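PppA (Pseudomonas aeruginosa, PDB 6JKV) serves as a regulatory component of type VI secretion, probably acting as a manganese-dependent serine/threonine phosphatase of the PP2C family. Local coordinates at residues V124-A127 with Q132-C135; D140-R145 with A220-L225; V58-M63 with S74-T79. One frame throughout, in Å; residues are numbered along the deposited sequence.

How the contacts relate
The three contacts run from one side of the fold to the other. Contact 3 sets helix 69-82 against strand 56-63, whose end carries Asp61 and Gly62 of the manganese site. Contact 1 is a hairpin in the same sheet, its first strand lying beside 56-63 with Val124 O 2.9 Å from Val59 N. From there the core passes to contact 2: Cys135 CB meets Leu143 CD2 at 3.5 Å across the two sheets, while Tyr144 turns outward to helix 222-229. Ser141 OG lies 3.6 Å from Asp61 CB, although the centres of contacts 2 and 3 are about 19 Å apart. The side chain of Arg142 comes within about 6 Å of that of Asp214, another manganese ligand.

Contact 1: V124-A127 with Q132-C135; sequences VLLA and QASC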
# COMPACT_ATOMS: atom_id res chain seq x y z
N VAL A 124 -2.10 2.05 1.41
CA VAL A 124 -0.74 2.58 1.69
C VAL A 124 -0.31 3.33 0.43
O VAL A 124 -0.41 2.77 -0.67
CB VAL A 124 0.25 1.48 2.09
CG1 VAL A 124 0.35 0.37 1.06
CG2 VAL A 124 1.63 2.05 2.38
N LEU A 125 0.09 4.59 0.59
CA LEU A 125 0.60 5.39 -0.54
C LEU A 125 1.92 6.02 -0.12
O LEU A 125 2.18 6.17 1.08
CB LEU A 125 -0.45 6.41 -1.01
CG LEU A 125 -0.70 7.65 -0.14
CD1 LEU A 125 0.25 8.79 -0.51
CD2 LEU A 125 -2.14 8.11 -0.29
N LEU A 126 2.75 6.30 -1.12
CA LEU A 126 3.95 7.15 -1.00
C LEU A 126 3.85 8.23 -2.07
O LEU A 126 3.59 7.90 -3.24
CB LEU A 126 5.21 6.29 -1.16
CG LEU A 126 6.52 7.05 -1.29
CD1 LEU A 126 6.98 7.54 0.08
CD2 LEU A 126 7.59 6.19 -1.95
N ALA A 127 4.01 9.49 -1.68
CA ALA A 127 4.07 10.64 -2.60
C ALA A 127 5.43 11.32 -2.40
O ALA A 127 5.82 11.52 -1.24
CB ALA A 127 2.94 11.59 -2.33
N GLN A 132 11.96 15.08 -0.63
CA GLN A 132 10.97 14.83 0.45
C GLN A 132 9.91 13.88 -0.07
O GLN A 132 9.55 13.92 -1.27
CB GLN A 132 10.36 16.12 0.98
CG GLN A 132 10.26 17.24 -0.04
CD GLN A 132 10.03 18.57 0.62
OE1 GLN A 132 10.73 18.93 1.57
NE2 GLN A 132 9.02 19.29 0.15
N ALA A 133 9.43 13.02 0.83
CA ALA A 133 8.32 12.10 0.54
C ALA A 133 7.42 12.02 1.77
O ALA A 133 7.85 12.38 2.87
CB ALA A 133 8.85 10.75 0.13
N SER A 134 6.18 11.61 1.54
CA SER A 134 5.16 11.38 2.59
C SER A 134 4.53 10.02 2.35
O SER A 134 4.26 9.67 1.19
CB SER A 134 4.13 12.47 2.60
OG SER A 134 4.73 13.73 2.88
N CYS A 135 4.31 9.27 3.43
CA CYS A 135 3.53 8.02 3.42
C CYS A 135 2.22 8.27 4.16
O CYS A 135 2.25 8.77 5.29
CB CYS A 135 4.31 6.88 4.05
SG CYS A 135 3.33 5.38 4.32
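Ala127 and Ser134 pair backbone to backbone through two hydrogen bonds, Ala127 N to Ser134 O at 2.9 Å and Ser134 N to Ala127 O at 2.8 Å. One step along, Leu126 and Cys135 make the non-hydrogen-bonded pair of this antiparallel ladder, and their CA atoms are 4.5 Å apart. CA-H...O contacts fill in between the amide bonds: Cys135 CA lies 3.3 Å from Leu125 O, and Leu126 CA lies 3.4 Å from Ser134 O. Side chains add a thin apolar layer on the face that carries Leu126 and Cys135. The CG of Leu126 stands opposite its own amide nitrogen (chi1 170°), and from there CD1 leans across to the second strand and touches Ala133 CB at 3.7 Å. Cys135 SG lies 4.2 Å from Val124 CG2, a loose apolar approach. Further out, Leu143 of strand 142-147 packs on both Val124 and Cys135. The opposite face, with Leu125 and Ser134, is covered by helix 89-114 through Leu96, Leu89 and Val93. Neighbouring strands extend the sheet on both sides: Val124 and Leu126 bond to Val59 and Trp57, and Ala133 and Cys135 bond to Leu201 and Ala199. Cohesion across this buried hairpin therefore probably comes largely from backbone polar groups that satisfy one another, while the side chains face the layers above and below the sheet.

Contact 2: D140-R145 with A220-L225; sequences DSRLYR and ADDSEL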
# COMPACT_ATOMS: atom_id res chain seq x y z
N ASP A 140 -3.27 -2.85 7.02
CA ASP A 140 -2.10 -3.74 7.25
C ASP A 140 -1.32 -3.92 5.95
O ASP A 140 -0.56 -4.90 5.83
CB ASP A 140 -2.55 -5.09 7.82
CG ASP A 140 -3.54 -5.83 6.93
OD1 ASP A 140 -3.86 -5.32 5.85
OD2 ASP A 140 -3.99 -6.92 7.34
N SER A 141 -1.53 -3.03 4.98
CA SER A 141 -0.64 -2.86 3.81
C SER A 141 0.53 -1.97 4.24
O SER A 141 0.29 -1.00 5.00
CB SER A 141 -1.38 -2.31 2.63
OG SER A 141 -2.33 -3.24 2.12
N ARG A 142 1.74 -2.31 3.81
CA ARG A 142 2.97 -1.76 4.41
C ARG A 142 3.76 -0.95 3.38
O ARG A 142 3.66 -1.21 2.15
CB ARG A 142 3.82 -2.89 4.99
CG ARG A 142 3.21 -3.53 6.23
CD ARG A 142 3.92 -4.80 6.62
NE ARG A 142 3.34 -5.41 7.80
CZ ARG A 142 3.98 -6.23 8.62
NH1 ARG A 142 5.25 -6.54 8.40
NH2 ARG A 142 3.35 -6.74 9.66
N LEU A 143 4.49 0.03 3.90
CA LEU A 143 5.63 0.67 3.20
C LEU A 143 6.91 0.37 3.98
O LEU A 143 6.94 0.61 5.21
CB LEU A 143 5.41 2.17 3.10
CG LEU A 143 6.65 2.93 2.66
CD1 LEU A 143 6.86 2.78 1.16
CD2 LEU A 143 6.55 4.39 3.06
N TYR A 144 7.91 -0.14 3.27
CA TYR A 144 9.29 -0.33 3.77
C TYR A 144 10.24 0.59 3.01
O TYR A 144 9.98 0.92 1.85
CB TYR A 144 9.76 -1.76 3.58
CG TYR A 144 9.03 -2.82 4.37
CD1 TYR A 144 7.86 -3.38 3.90
CD2 TYR A 144 9.56 -3.30 5.55
CE1 TYR A 144 7.21 -4.38 4.60
CE2 TYR A 144 8.92 -4.30 6.27
CZ TYR A 144 7.75 -4.84 5.79
OH TYR A 144 7.12 -5.85 6.47
N ARG A 145 11.33 0.97 3.67
CA ARG A 145 12.45 1.67 3.00
C ARG A 145 13.71 0.81 3.09
O ARG A 145 14.03 0.36 4.19
CB ARG A 145 12.69 3.05 3.61
CG ARG A 145 14.00 3.68 3.17
CD ARG A 145 14.19 5.09 3.66
NE ARG A 145 14.28 5.13 5.11
CZ ARG A 145 14.29 6.24 5.83
NH1 ARG A 145 14.23 7.42 5.24
NH2 ARG A 145 14.34 6.16 7.15
N ALA A 220 6.79 -14.05 3.13
CA ALA A 220 8.24 -13.77 3.23
C ALA A 220 8.50 -12.83 4.40
O ALA A 220 7.80 -11.80 4.51
CB ALA A 220 8.75 -13.19 1.94
N ASP A 221 9.46 -13.17 5.25
CA ASP A 221 9.80 -12.33 6.42
C ASP A 221 10.67 -11.17 5.94
O ASP A 221 11.10 -11.19 4.77
CB ASP A 221 10.42 -13.16 7.55
CG ASP A 221 11.79 -13.73 7.21
OD1 ASP A 221 12.67 -12.93 6.87
OD2 ASP A 221 11.96 -14.97 7.27
N ASP A 222 10.92 -10.22 6.82
CA ASP A 222 11.57 -8.93 6.49
C ASP A 222 13.00 -9.12 5.98
O ASP A 222 13.43 -8.29 5.16
CB ASP A 222 11.54 -7.99 7.69
CG ASP A 222 10.19 -7.34 7.88
OD1 ASP A 222 9.26 -7.64 7.07
OD2 ASP A 222 10.06 -6.52 8.81
N SER A 223 13.72 -10.15 6.44
CA SER A 223 15.11 -10.41 6.00
C SER A 223 15.11 -10.88 4.55
O SER A 223 16.02 -10.48 3.79
CB SER A 223 15.83 -11.37 6.92
OG SER A 223 15.20 -12.64 6.94
N GLU A 224 14.12 -11.68 4.16
CA GLU A 224 13.98 -12.13 2.75
C GLU A 224 13.52 -10.95 1.89
O GLU A 224 14.01 -10.84 0.77
CB GLU A 224 13.02 -13.32 2.67
CG GLU A 224 13.56 -14.55 3.36
CD GLU A 224 12.52 -15.62 3.63
OE1 GLU A 224 11.35 -15.26 3.78
OE2 GLU A 224 12.89 -16.81 3.65
N LEU A 225 12.64 -10.09 2.40
CA LEU A 225 12.25 -8.87 1.66
C LEU A 225 13.50 -8.02 1.39
O LEU A 225 13.68 -7.57 0.25
CB LEU A 225 11.20 -8.07 2.45
CG LEU A 225 9.85 -8.75 2.67
CD1 LEU A 225 8.92 -7.80 3.42
CD2 LEU A 225 9.21 -9.19 1.36
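Tyr144 reaches from its strand to Asp222 and Leu225 at the start of helix 222-229. Its CB leaves the strand toward the helix, and with CG opposite the carbonyl carbon (chi1 -66°) the ring extends alongside Arg142, two residues back on the same face of the sheet. Toward the hydroxyl end of the ring, Leu225 CD1 rests over one face, 4.0 Å from both CE1 and CZ. The carboxylate of Asp222 comes in obliquely near CE2, OD1 at 3.5 Å and OD2 at 3.6 Å, with its plane turned 87° from that of the ring. At the tip, the hydroxyl has two partners. Tyr144 OH gives a weak hydrogen bond to Asp222 OD1 at 2.9 Å and accepts a stronger one from Arg142 NH1 at 2.8 Å, in the guanidinium plane. The phenol thus relays between opposite charges that stay apart, Arg142 NH1 being 4.4 Å from Asp222 OD1, and the arginine probably polarises the hydroxyl toward the carboxylate. Arg142 NH2 also forms a salt bridge with Asp157, which helps to fix the guanidinium. The helix itself starts in a capping box: Asp221 N bonds to Glu224 OE1 at 3.2 Å, and Glu224 N returns a weak bond to Asp221 OD1. Since Leu143 points into the core between the sheets, Tyr144 belongs to the outer face, where a helix covers one sheet of the PP2C beta sandwich.

Contact 3: V58-M63 with S74-T79; sequences VVADGM and SLIVDT
Next to Ile76, which packs on Ala60, the carbonyl oxygen of Leu75 is gripped by two donors from the following turn of the helix. Thr79 N forms the usual helical bond to Leu75 O at 2.9 Å, and Thr79 OG1 adds a shorter one to Leu75 O at 2.7 Å. The hydroxyl is tilted 29° from the carbonyl plane, and the two donors arrive from opposite faces of that plane. Through the OG1 bond the threonine side chain folds back on its own helix. The contact with the strand is wholly apolar. Ile76 carries CG1 opposite its carbonyl carbon (chi1 -79°), which turns both of its branches to the strand: CD1 and CG2 each lie 4.1 Å from Ala60 CB, so the methyl of the alanine is met by both branches of the isoleucine. Val58 meets the helix through one methyl, CG1, at 4.2 Å from Ile76 CG2 and 4.4 Å from Val77 CG1. The small Ala60 and the branched Val58 alternate with Val59 and Asp61, whose side chains leave the strand by its other face. There Asp61 bridges the two manganese ions: OD1 shares one with the carbonyl oxygen of Gly62, and OD2 binds the other together with Asp214 and Asp252. The helix thus packs on the face of the strand turned away from the Asp61 side chain; the strand itself supplies Asp61 and Gly62 to the metal site. Segments 58-63 and 74-79 run nearly antiparallel, at 158°, with their axes 8.6 Å apart at the closest approach. Around them, Val77 also touches Ala47 and Leu49 of strand 46-51, Ile76 reaches Ser121 and Leu123 of strand 120-129, and helix 89-114 lies alongside helix 69-82, where Val103 packs on Ile76 and Thr79.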
# COMPACT_ATOMS: atom_id res chain seq x y z
N VAL A 58 0.62 3.74 -4.96
CA VAL A 58 -0.50 3.32 -4.09
C VAL A 58 -0.62 1.81 -4.17
O VAL A 58 -0.51 1.26 -5.27
CB VAL A 58 -1.82 4.02 -4.48
CG1 VAL A 58 -2.98 3.52 -3.64
CG2 VAL A 58 -1.70 5.54 -4.39
N VAL A 59 -0.83 1.17 -3.02
CA VAL A 59 -1.34 -0.22 -2.93
C VAL A 59 -2.56 -0.22 -2.00
O VAL A 59 -2.49 0.39 -0.93
CB VAL A 59 -0.25 -1.18 -2.44
CG1 VAL A 59 -0.81 -2.56 -2.16
CG2 VAL A 59 0.91 -1.26 -3.43
N ALA A 60 -3.64 -0.88 -2.42
CA ALA A 60 -4.90 -0.97 -1.66
C ALA A 60 -5.37 -2.43 -1.60
O ALA A 60 -5.55 -3.03 -2.66
CB ALA A 60 -5.94 -0.07 -2.28
N ASP A 61 -5.55 -2.95 -0.39
CA ASP A 61 -6.02 -4.34 -0.16
C ASP A 61 -7.53 -4.30 0.11
O ASP A 61 -7.93 -3.92 1.22
CB ASP A 61 -5.26 -5.01 0.99
CG ASP A 61 -5.66 -6.46 1.18
OD1 ASP A 61 -6.69 -6.87 0.62
OD2 ASP A 61 -4.93 -7.17 1.91
N GLY A 62 -8.33 -4.66 -0.89
CA GLY A 62 -9.79 -4.69 -0.78
C GLY A 62 -10.27 -5.88 0.02
O GLY A 62 -9.61 -6.93 -0.02
N MET A 63 -11.37 -5.71 0.75
CA MET A 63 -12.03 -6.80 1.50
C MET A 63 -13.52 -6.79 1.20
O MET A 63 -14.10 -5.69 1.05
CB MET A 63 -11.80 -6.63 3.01
CG MET A 63 -12.21 -5.27 3.53
SD MET A 63 -12.32 -5.23 5.33
CE MET A 63 -10.74 -4.48 5.73
N SER A 74 -10.34 -0.28 -6.32
CA SER A 74 -10.28 0.35 -7.65
C SER A 74 -10.74 1.80 -7.54
O SER A 74 -10.10 2.67 -8.18
CB SER A 74 -11.04 -0.42 -8.69
OG SER A 74 -12.33 -0.73 -8.22
N LEU A 75 -11.79 2.07 -6.75
CA LEU A 75 -12.29 3.45 -6.51
C LEU A 75 -11.17 4.29 -5.88
O LEU A 75 -11.01 5.47 -6.23
CB LEU A 75 -13.53 3.44 -5.62
CG LEU A 75 -14.08 4.82 -5.27
CD1 LEU A 75 -14.43 5.61 -6.53
CD2 LEU A 75 -15.29 4.73 -4.35
N ILE A 76 -10.42 3.69 -4.95
CA ILE A 76 -9.25 4.36 -4.31
C ILE A 76 -8.26 4.77 -5.41
O ILE A 76 -7.89 5.96 -5.46
CB ILE A 76 -8.61 3.44 -3.26
CG1 ILE A 76 -9.39 3.45 -1.95
CG2 ILE A 76 -7.15 3.81 -3.05
CD1 ILE A 76 -8.97 2.36 -1.00
N VAL A 77 -7.82 3.81 -6.22
CA VAL A 77 -6.71 4.04 -7.19
C VAL A 77 -7.18 5.06 -8.23
O VAL A 77 -6.39 5.95 -8.58
CB VAL A 77 -6.17 2.75 -7.82
CG1 VAL A 77 -5.55 1.83 -6.77
CG2 VAL A 77 -7.22 2.00 -8.61
N ASP A 78 -8.43 4.97 -8.68
CA ASP A 78 -8.97 5.89 -9.72
C ASP A 78 -9.15 7.31 -9.16
O ASP A 78 -8.86 8.26 -9.91
CB ASP A 78 -10.31 5.41 -10.28
CG ASP A 78 -10.22 4.10 -11.04
OD1 ASP A 78 -9.09 3.70 -11.41
OD2 ASP A 78 -11.29 3.48 -11.25
N THR A 79 -9.66 7.44 -7.93
CA THR A 79 -9.85 8.77 -7.29
C THR A 79 -8.48 9.42 -7.07
O THR A 79 -8.34 10.64 -7.33
CB THR A 79 -10.63 8.65 -5.97
OG1 THR A 79 -11.90 8.04 -6.23
CG2 THR A 79 -10.83 10.01 -5.31